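Side-chain contacts in DUF3845 domain-containing protein (PDB 3GF6), which is of unknown function but is a bacterial lipoprotein of Bacteroides thetaiotaomicron with an all-beta fold: residues Glu152-Lys157 with Ser186-Asn191; Ala136-Leu141 with Ile176-Ser181; Tyr133-Ala136 with Phe142-Tyr145; Pro20-Gly25 with Lys111-Leu116. All coordinates share one frame; numbering follows the deposited sequence.

Contact 1 (Glu152-Lys157 with Ser186-Asn191); sequences EVFMCK and SQLYFN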
# COMPACT_ATOMS: atom_id res chain seq x y z
N GLU A 152 -5.51 -13.28 6.60
CA GLU A 152 -4.28 -12.49 6.69
C GLU A 152 -4.38 -11.08 6.11
O GLU A 152 -3.51 -10.22 6.35
CB GLU A 152 -3.16 -13.23 5.95
CG GLU A 152 -2.68 -14.50 6.63
CD GLU A 152 -3.48 -15.74 6.35
OE1 GLU A 152 -4.40 -15.71 5.49
OE2 GLU A 152 -3.14 -16.77 7.01
N VAL A 153 -5.43 -10.85 5.34
CA VAL A 153 -5.72 -9.51 4.82
C VAL A 153 -6.56 -8.74 5.83
O VAL A 153 -7.71 -9.12 6.15
CB VAL A 153 -6.39 -9.59 3.43
CG1 VAL A 153 -6.90 -8.22 3.01
CG2 VAL A 153 -5.37 -10.04 2.39
N PHE A 154 -5.96 -7.67 6.35
CA PHE A 154 -6.57 -6.86 7.42
C PHE A 154 -7.39 -5.69 6.85
O PHE A 154 -8.44 -5.34 7.38
CB PHE A 154 -5.49 -6.34 8.39
CG PHE A 154 -4.66 -7.43 9.05
CD1 PHE A 154 -5.21 -8.66 9.39
CD2 PHE A 154 -3.28 -7.24 9.24
CE1 PHE A 154 -4.41 -9.66 9.97
CE2 PHE A 154 -2.50 -8.23 9.81
CZ PHE A 154 -3.06 -9.43 10.17
N MSE A 155 -6.89 -5.10 5.77
CA MSE A 155 -7.54 -3.98 5.11
C MSE A 155 -7.26 -4.11 3.63
O MSE A 155 -6.11 -4.31 3.20
CB MSE A 155 -7.03 -2.61 5.60
CG MSE A 155 -7.88 -1.42 5.13
SE MSE A 155 -6.85 0.22 4.96
CE MSE A 155 -5.77 -0.20 3.36
N CYS A 156 -8.31 -4.00 2.84
CA CYS A 156 -8.17 -4.01 1.39
C CYS A 156 -9.20 -3.04 0.82
O CYS A 156 -10.40 -3.26 0.97
CB CYS A 156 -8.37 -5.42 0.81
SG CYS A 156 -8.07 -5.50 -0.97
N LYS A 157 -8.73 -1.98 0.20
CA LYS A 157 -9.58 -0.96 -0.40
C LYS A 157 -9.14 -0.69 -1.83
O LYS A 157 -8.04 -0.15 -2.09
CB LYS A 157 -9.61 0.34 0.43
CG LYS A 157 -10.36 0.19 1.77
CD LYS A 157 -10.17 1.36 2.68
CE LYS A 157 -10.71 1.03 4.10
NZ LYS A 157 -12.18 0.68 4.22
N SER A 186 3.55 -12.21 11.81
CA SER A 186 5.00 -12.27 11.78
C SER A 186 5.55 -11.00 11.18
O SER A 186 6.44 -10.37 11.72
CB SER A 186 5.51 -13.51 11.02
OG SER A 186 6.89 -13.41 10.72
N GLN A 187 5.01 -10.66 10.02
CA GLN A 187 5.41 -9.50 9.27
C GLN A 187 4.15 -8.78 8.79
O GLN A 187 3.19 -9.44 8.43
CB GLN A 187 6.29 -9.90 8.06
CG GLN A 187 7.54 -10.64 8.47
CD GLN A 187 8.33 -11.12 7.26
OE1 GLN A 187 9.34 -10.52 6.90
NE2 GLN A 187 7.89 -12.23 6.66
N LEU A 188 4.17 -7.45 8.82
CA LEU A 188 3.06 -6.59 8.39
C LEU A 188 3.45 -5.82 7.12
O LEU A 188 4.51 -5.14 7.07
CB LEU A 188 2.72 -5.61 9.52
CG LEU A 188 1.44 -4.77 9.37
CD1 LEU A 188 0.20 -5.66 9.43
CD2 LEU A 188 1.41 -3.67 10.49
N TYR A 189 2.57 -5.89 6.13
CA TYR A 189 2.77 -5.26 4.82
C TYR A 189 1.75 -4.16 4.60
O TYR A 189 0.57 -4.34 4.94
CB TYR A 189 2.66 -6.30 3.69
CG TYR A 189 3.65 -7.45 3.85
CD1 TYR A 189 3.34 -8.58 4.62
CD2 TYR A 189 4.90 -7.39 3.26
CE1 TYR A 189 4.25 -9.62 4.78
CE2 TYR A 189 5.83 -8.47 3.42
CZ TYR A 189 5.50 -9.55 4.19
OH TYR A 189 6.40 -10.60 4.34
N PHE A 190 2.20 -3.04 4.04
CA PHE A 190 1.31 -1.89 3.67
C PHE A 190 1.76 -1.35 2.34
O PHE A 190 2.87 -0.85 2.21
CB PHE A 190 1.28 -0.86 4.79
CG PHE A 190 0.30 0.26 4.60
CD1 PHE A 190 -1.02 0.03 4.16
CD2 PHE A 190 0.67 1.56 4.95
CE1 PHE A 190 -1.93 1.11 4.01
CE2 PHE A 190 -0.21 2.62 4.80
CZ PHE A 190 -1.51 2.39 4.32
N ASN A 191 0.91 -1.58 1.32
CA ASN A 191 1.27 -1.31 -0.07
C ASN A 191 0.08 -0.86 -0.90
O ASN A 191 -1.07 -1.06 -0.51
CB ASN A 191 1.85 -2.55 -0.78
CG ASN A 191 3.08 -3.10 -0.11
OD1 ASN A 191 4.24 -2.80 -0.50
ND2 ASN A 191 2.85 -3.93 0.90
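A classic beta bulge in strand 153-158 turns Phe154 and Met155 to the same side of the sheet, where they meet Leu188 and Phe190. The two segments are not neighbours: strand 129-139 runs between them, pairing with both, and the CA atoms of Met155 and Phe190 are 9.2 Å apart. Leu138 of that middle strand faces both bulge residues and also touches Leu188 and Phe190. Phe154 has its CG beside the backbone N (chi1 -58°), and the ring reaches toward Leu188. There the CD1 methyl of Leu188 arrives in the plane of the ring, at its edge, 3.7 Å from Phe154 CE2 and 3.8 Å from Phe154 CD2. One face of the same ring is taken by a carbonyl of its own segment, Glu152 O, which stands 3.7 Å above the centre. A branched leucine suits this place because one branch can bring a single methyl against the ring edge. Met155, present as selenomethionine, is long and flexible enough to reach across the middle strand to Phe190, and both it and Phe154 also touch Tyr178 of the opposite sheet. All four side chains are buried and apolar, so the contact rests on van der Waals packing and the hydrophobic effect. The Met155 chain bends about its CG-SE bond (chi3 71°), which brings CE to the edge of the Phe190 ring, near the ring plane and 4.1 Å from Phe190 CE1.

Contact 2 (Ala136-Leu141 with Ile176-Ser181); sequences AQLASL and ITYDRS. With EDO (1,2-ethanediol), chain G.
Leu138 and Tyr178 point at each other from the two facing sheets of a beta sandwich, their side chains crossing at about a right angle. The CD2 methyl of Leu138 does the touching. It approaches the ring obliquely at its CD2-CE2 bond, 3.5 Å from Tyr178 CE2 and 3.7 Å from Tyr178 CD2. Two residues earlier on each strand, Ala136 and Ile176 make a second, methyl-to-methyl contact. With CG1 of Ile176 set between its backbone N and carbonyl carbon (chi1 61°) and the chain extended beyond, the CD1 methyl ends 3.9 Å from Ala136 CB. A short alanine thus faces a long isoleucine, while leucine is matched by a broad ring, and the CA atoms of Ala136 and Ile176, like those of Leu138 and Tyr178, are 9.2 Å apart. Tyrosine can sit here because its hydroxyl is bonded to the carbonyl oxygen of Arg17. Asp179 turns to the other face of its strand: its OD2 accepts a hydrogen bond from O2 of a bound 1,2-ethanediol (2.8 Å), and its OD1 forms a salt bridge with Lys115. The sheets therefore adhere through dispersion and the hydrophobic effect, with polar groups kept to the layer's margin and outer side.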
# COMPACT_ATOMS: atom_id res chain seq x y z
N ALA A 136 -5.20 -0.40 -2.04
CA ALA A 136 -4.36 -0.30 -0.84
C ALA A 136 -4.61 -1.51 0.04
O ALA A 136 -5.76 -1.95 0.18
CB ALA A 136 -4.60 1.03 -0.06
N GLN A 137 -3.54 -2.08 0.57
CA GLN A 137 -3.68 -3.27 1.38
C GLN A 137 -2.74 -3.33 2.57
O GLN A 137 -1.54 -3.10 2.45
CB GLN A 137 -3.47 -4.51 0.51
CG GLN A 137 -3.69 -5.80 1.22
CD GLN A 137 -4.02 -6.90 0.25
OE1 GLN A 137 -5.18 -7.07 -0.10
NE2 GLN A 137 -3.00 -7.64 -0.21
N LEU A 138 -3.34 -3.63 3.72
CA LEU A 138 -2.63 -3.95 4.96
C LEU A 138 -2.90 -5.42 5.22
O LEU A 138 -4.05 -5.83 5.25
CB LEU A 138 -3.18 -3.13 6.11
CG LEU A 138 -2.50 -3.22 7.44
CD1 LEU A 138 -1.11 -2.51 7.28
CD2 LEU A 138 -3.43 -2.62 8.58
N ALA A 139 -1.84 -6.20 5.42
CA ALA A 139 -1.90 -7.65 5.45
C ALA A 139 -0.66 -8.24 6.12
O ALA A 139 0.39 -7.61 6.17
CB ALA A 139 -2.03 -8.21 4.02
N SER A 140 -0.80 -9.46 6.62
CA SER A 140 0.35 -10.23 7.14
C SER A 140 1.03 -11.09 6.06
O SER A 140 1.92 -11.83 6.39
CB SER A 140 -0.08 -11.05 8.35
OG SER A 140 -0.91 -12.10 7.91
N LEU A 141 0.57 -11.03 4.80
CA LEU A 141 1.20 -11.65 3.62
C LEU A 141 1.35 -10.59 2.54
O LEU A 141 0.62 -9.60 2.55
CB LEU A 141 0.33 -12.78 3.08
CG LEU A 141 0.11 -13.94 4.07
CD1 LEU A 141 -0.89 -14.92 3.50
CD2 LEU A 141 1.47 -14.63 4.41
N ILE A 176 -8.29 7.46 2.97
CA ILE A 176 -8.83 6.29 3.68
C ILE A 176 -8.20 6.22 5.06
O ILE A 176 -7.07 6.70 5.31
CB ILE A 176 -8.62 4.93 2.90
CG1 ILE A 176 -7.12 4.65 2.71
CG2 ILE A 176 -9.40 4.99 1.60
CD1 ILE A 176 -6.74 3.23 2.31
N THR A 177 -8.95 5.65 5.97
CA THR A 177 -8.43 5.40 7.32
C THR A 177 -8.71 3.95 7.74
O THR A 177 -9.63 3.29 7.23
CB THR A 177 -9.05 6.34 8.35
OG1 THR A 177 -10.48 6.15 8.38
CG2 THR A 177 -8.69 7.76 8.04
N TYR A 178 -7.90 3.47 8.67
CA TYR A 178 -8.07 2.14 9.26
C TYR A 178 -7.69 2.22 10.73
O TYR A 178 -6.70 2.87 11.09
CB TYR A 178 -7.24 1.10 8.48
CG TYR A 178 -7.27 -0.31 9.05
CD1 TYR A 178 -8.26 -1.24 8.67
CD2 TYR A 178 -6.32 -0.74 9.97
CE1 TYR A 178 -8.26 -2.53 9.16
CE2 TYR A 178 -6.33 -2.06 10.49
CZ TYR A 178 -7.31 -2.95 10.10
OH TYR A 178 -7.30 -4.23 10.63
N ASP A 179 -8.52 1.62 11.57
CA ASP A 179 -8.36 1.69 13.01
C ASP A 179 -8.95 0.44 13.67
O ASP A 179 -10.13 0.38 14.02
CB ASP A 179 -9.04 2.98 13.48
CG ASP A 179 -8.80 3.31 14.94
OD1 ASP A 179 -8.12 2.59 15.70
OD2 ASP A 179 -9.36 4.36 15.34
N ARG A 180 -8.13 -0.59 13.80
CA ARG A 180 -8.62 -1.87 14.30
C ARG A 180 -7.56 -2.51 15.17
O ARG A 180 -6.43 -2.00 15.26
CB ARG A 180 -9.06 -2.80 13.15
CG ARG A 180 -10.10 -2.22 12.20
CD ARG A 180 -11.52 -2.16 12.84
NE ARG A 180 -12.13 -3.48 12.81
CZ ARG A 180 -12.96 -3.95 11.86
NH1 ARG A 180 -13.41 -3.20 10.85
NH2 ARG A 180 -13.39 -5.18 11.97
N SER A 181 -7.95 -3.58 15.85
CA SER A 181 -7.15 -4.17 16.89
C SER A 181 -7.11 -5.70 16.81
O SER A 181 -7.65 -6.28 15.88
CB SER A 181 -7.76 -3.73 18.24
OG SER A 181 -9.05 -4.30 18.42
C1 EDO G . -7.27 5.95 11.90
O1 EDO G . -7.06 7.11 11.08
C2 EDO G . -8.49 6.24 12.78
O2 EDO G . -8.07 6.48 14.12

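Contact 3 (Tyr133-Ala136 with Phe142-Tyr145); sequences YVYA and FQPY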
# COMPACT_ATOMS: atom_id res chain seq x y z
N TYR A 133 -6.41 -1.25 -12.51
CA TYR A 133 -6.81 -1.43 -11.12
C TYR A 133 -5.84 -0.74 -10.19
O TYR A 133 -4.68 -0.49 -10.56
CB TYR A 133 -6.97 -2.92 -10.78
CG TYR A 133 -5.67 -3.72 -10.58
CD1 TYR A 133 -4.95 -3.63 -9.39
CD2 TYR A 133 -5.23 -4.61 -11.54
CE1 TYR A 133 -3.76 -4.33 -9.23
CE2 TYR A 133 -4.08 -5.36 -11.37
CZ TYR A 133 -3.33 -5.21 -10.22
OH TYR A 133 -2.20 -5.99 -10.02
N VAL A 134 -6.31 -0.42 -9.00
CA VAL A 134 -5.49 0.14 -7.93
C VAL A 134 -6.14 -0.21 -6.60
O VAL A 134 -7.34 -0.02 -6.42
CB VAL A 134 -5.28 1.68 -8.05
CG1 VAL A 134 -6.60 2.46 -8.26
CG2 VAL A 134 -4.53 2.23 -6.83
N TYR A 135 -5.35 -0.70 -5.67
CA TYR A 135 -5.83 -0.93 -4.32
C TYR A 135 -4.76 -0.80 -3.25
O TYR A 135 -3.59 -1.05 -3.52
CB TYR A 135 -6.50 -2.28 -4.19
CG TYR A 135 -5.67 -3.53 -4.32
CD1 TYR A 135 -5.30 -4.04 -5.56
CD2 TYR A 135 -5.31 -4.25 -3.20
CE1 TYR A 135 -4.62 -5.26 -5.65
CE2 TYR A 135 -4.60 -5.44 -3.29
CZ TYR A 135 -4.27 -5.93 -4.51
OH TYR A 135 -3.66 -7.13 -4.58
N ALA A 136 -5.20 -0.40 -2.04
CA ALA A 136 -4.36 -0.30 -0.84
C ALA A 136 -4.61 -1.51 0.04
O ALA A 136 -5.76 -1.95 0.18
CB ALA A 136 -4.60 1.03 -0.06
N PHE A 142 2.29 -10.81 1.63
CA PHE A 142 2.49 -9.94 0.47
C PHE A 142 1.69 -10.44 -0.73
O PHE A 142 1.86 -11.57 -1.17
CB PHE A 142 4.00 -9.85 0.13
CG PHE A 142 4.30 -8.86 -0.93
CD1 PHE A 142 4.16 -9.16 -2.27
CD2 PHE A 142 4.63 -7.53 -0.58
CE1 PHE A 142 4.37 -8.19 -3.26
CE2 PHE A 142 4.86 -6.55 -1.56
CZ PHE A 142 4.73 -6.89 -2.90
N GLN A 143 0.84 -9.57 -1.26
CA GLN A 143 -0.03 -9.85 -2.41
C GLN A 143 -0.74 -11.23 -2.38
O GLN A 143 -0.73 -11.94 -3.37
CB GLN A 143 0.72 -9.64 -3.73
CG GLN A 143 -0.20 -9.22 -4.89
CD GLN A 143 0.49 -9.07 -6.22
OE1 GLN A 143 1.57 -9.63 -6.48
NE2 GLN A 143 -0.11 -8.31 -7.07
N PRO A 144 -1.39 -11.59 -1.24
CA PRO A 144 -2.17 -12.83 -1.28
C PRO A 144 -3.35 -12.65 -2.23
O PRO A 144 -3.96 -11.58 -2.24
CB PRO A 144 -2.67 -12.97 0.17
CG PRO A 144 -2.78 -11.52 0.66
CD PRO A 144 -1.56 -10.86 0.03
N TYR A 145 -3.67 -13.67 -3.01
CA TYR A 145 -4.69 -13.50 -4.03
C TYR A 145 -5.60 -14.71 -4.16
O TYR A 145 -5.13 -15.84 -4.24
CB TYR A 145 -4.06 -13.23 -5.39
CG TYR A 145 -5.07 -12.69 -6.36
CD1 TYR A 145 -5.77 -13.52 -7.24
CD2 TYR A 145 -5.37 -11.34 -6.37
CE1 TYR A 145 -6.72 -12.99 -8.13
CE2 TYR A 145 -6.33 -10.81 -7.24
CZ TYR A 145 -7.00 -11.65 -8.12
OH TYR A 145 -7.93 -11.11 -8.98
O HOH W 1 -3.17 -8.99 -2.67
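Tyr135 and Gln143 meet on the outer face of a beta-sandwich sheet, where the loop after strand 129-139 folds back across the outer face of the strand it has just left. Ala136, the next residue, turns the other way, into the sandwich. From CB, which packs by the carbonyl oxygen of Lys157 on the adjacent strand, the Tyr135 side chain sets off with CG between its backbone N and carbonyl carbon (chi1 68°). The ring then leans out from the strand toward the returning loop. Its CD1 edge meets the ring of Tyr133, whose CD1 lies in the plane of the Tyr135 ring, 3.9 Å from Tyr135 CD1. The ring also meets that of Phe193, on strand 187-198. At the tip, Tyr135 OH comes 4.1 Å from Gln143 CG, a loose approach to the aliphatic part of the glutamine. The two side chains cross nearly perpendicularly, yet the ring and amide planes are only 33° apart. Gln143 has a left-handed backbone conformation that helps turn the chain here, and its extended side chain runs from the loop towards the two tyrosines. A long phenol suits position 135 because it is long enough to reach from the strand towards the loop and still end in a polar atom. That atom is linked to the loop by one water, 2.7 Å from Tyr135 OH, which lies in the ring plane and donates to Pro144 O, also at 2.7 Å.

Contact 4 (Pro20-Gly25 with Lys111-Leu116); sequences PALEVG and KYAVKL. With EDO (1,2-ethanediol), chain G.
The polar part of this contact is a single hydrogen bond, from Lys115 NZ to Leu22 O at 3.0 Å. The donor stands 17° off the carbonyl plane, and the C=O...N angle is 142°. Lysine suits the place because its chain, extended as far as CE and turned only at the last bond (chi4 -72°), can rise from the strand to the loop backbone. The same ammonium group forms a salt bridge with Asp179 on the neighbouring strand, which probably balances its charge, so it ties loop and sheet together.

Apolar contacts flank the bond. Ala113 offers a small CB that fits beneath Leu22, touching Leu22 CD2 at 3.7 Å and Leu22 CB at 3.8 Å. At the exposed side, Val24 CG2 rests obliquely on the aliphatic end of the lysine, 3.8 Å from Lys115 CE.

A bound 1,2-ethanediol, probably from the crystallisation liquor, adds a bond to the strand alone, donating from its O1 to Leu116 O at 2.9 Å. Ala113 and Lys115 share one face of strand 112-123, whereas Val114 between them points into the core. The arrangement is that of an irregular connecting loop laid over the outer face of a beta-sandwich sheet.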
# COMPACT_ATOMS: atom_id res chain seq x y z
N PRO A 20 -12.27 -4.08 17.24
CA PRO A 20 -12.63 -2.68 17.07
C PRO A 20 -11.46 -1.71 17.38
O PRO A 20 -10.45 -2.12 17.97
CB PRO A 20 -13.78 -2.49 18.07
CG PRO A 20 -13.56 -3.54 19.11
CD PRO A 20 -12.89 -4.69 18.42
N ALA A 21 -11.63 -0.45 17.00
CA ALA A 21 -10.64 0.58 17.25
C ALA A 21 -10.17 0.51 18.68
O ALA A 21 -10.99 0.45 19.60
CB ALA A 21 -11.22 1.99 16.96
N LEU A 22 -8.84 0.51 18.87
CA LEU A 22 -8.22 0.47 20.20
C LEU A 22 -8.32 1.80 20.90
O LEU A 22 -7.85 2.80 20.39
CB LEU A 22 -6.74 0.11 20.11
CG LEU A 22 -5.94 0.10 21.42
CD1 LEU A 22 -6.44 -1.07 22.37
CD2 LEU A 22 -4.45 -0.00 21.12
N GLU A 23 -8.89 1.79 22.10
CA GLU A 23 -8.86 2.98 22.97
C GLU A 23 -7.61 2.87 23.77
O GLU A 23 -7.54 2.14 24.79
CB GLU A 23 -10.09 3.07 23.89
CG GLU A 23 -11.40 3.21 23.16
CD GLU A 23 -11.46 4.43 22.23
OE1 GLU A 23 -10.76 5.45 22.46
OE2 GLU A 23 -12.25 4.36 21.26
N VAL A 24 -6.60 3.60 23.30
CA VAL A 24 -5.26 3.44 23.76
C VAL A 24 -5.17 3.79 25.22
O VAL A 24 -5.55 4.89 25.65
CB VAL A 24 -4.30 4.34 22.91
CG1 VAL A 24 -2.93 4.36 23.50
CG2 VAL A 24 -4.24 3.83 21.46
N GLY A 25 -4.73 2.82 26.02
CA GLY A 25 -4.56 3.03 27.44
C GLY A 25 -3.12 2.96 27.88
O GLY A 25 -2.20 2.67 27.10
N LYS A 111 -0.26 -9.05 20.45
CA LYS A 111 -1.48 -8.65 19.75
C LYS A 111 -1.32 -7.19 19.37
O LYS A 111 -0.87 -6.37 20.19
CB LYS A 111 -2.71 -8.83 20.65
CG LYS A 111 -3.11 -10.30 20.93
CD LYS A 111 -3.51 -11.02 19.63
CE LYS A 111 -3.96 -12.47 19.86
NZ LYS A 111 -2.89 -13.39 20.39
N TYR A 112 -1.71 -6.85 18.15
CA TYR A 112 -1.41 -5.55 17.59
C TYR A 112 -2.65 -4.78 17.18
O TYR A 112 -3.65 -5.36 16.75
CB TYR A 112 -0.51 -5.70 16.37
CG TYR A 112 0.89 -6.18 16.62
CD1 TYR A 112 1.86 -5.31 17.10
CD2 TYR A 112 1.26 -7.52 16.38
CE1 TYR A 112 3.19 -5.74 17.32
CE2 TYR A 112 2.56 -7.97 16.57
CZ TYR A 112 3.54 -7.06 17.06
OH TYR A 112 4.83 -7.46 17.27
N ALA A 113 -2.56 -3.44 17.28
CA ALA A 113 -3.59 -2.54 16.77
C ALA A 113 -2.92 -1.55 15.85
O ALA A 113 -1.79 -1.14 16.10
CB ALA A 113 -4.30 -1.81 17.93
N VAL A 114 -3.62 -1.18 14.77
CA VAL A 114 -3.11 -0.26 13.77
C VAL A 114 -4.07 0.92 13.63
O VAL A 114 -5.28 0.74 13.56
CB VAL A 114 -2.92 -0.97 12.37
CG1 VAL A 114 -2.63 0.01 11.24
CG2 VAL A 114 -1.78 -2.00 12.45
N LYS A 115 -3.50 2.12 13.52
CA LYS A 115 -4.25 3.32 13.17
C LYS A 115 -3.50 3.96 12.04
O LYS A 115 -2.27 4.20 12.16
CB LYS A 115 -4.31 4.30 14.35
CG LYS A 115 -4.97 3.67 15.63
CD LYS A 115 -5.00 4.64 16.78
CE LYS A 115 -5.75 4.07 17.99
NZ LYS A 115 -7.20 3.99 17.76
N LEU A 116 -4.19 4.18 10.93
CA LEU A 116 -3.55 4.80 9.79
C LEU A 116 -4.47 5.69 9.02
O LEU A 116 -5.70 5.57 9.09
CB LEU A 116 -2.90 3.74 8.87
CG LEU A 116 -3.79 2.76 8.09
CD1 LEU A 116 -4.40 3.42 6.83
CD2 LEU A 116 -2.99 1.52 7.69
C1 EDO G . -7.27 5.95 11.90
O1 EDO G . -7.06 7.11 11.08
C2 EDO G . -8.49 6.24 12.78
O2 EDO G . -8.07 6.48 14.12

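Contacts 1 and 2 lie together in the sandwich core and differ in direction: contact 1 joins two strands of the same sheet across strand 129-139, while contact 2 runs from that middle strand to the opposite sheet. Both are apolar, and Tyr178 touches the bulge residues of contact 1. Contact 3 uses the same middle strand, sharing Ala136 with contact 2, and is buried too, but on the sheet's other face under the covering loop, where a tyrosine hydroxyl, a glutamine and a bridging water bring in polar atoms. Only contact 4 is partly exposed, its centre about 19 Å from that of the chain, and it adds charge: Lys115 reaches Asp179 of contact 2, and one ethanediol bonds to both contacts.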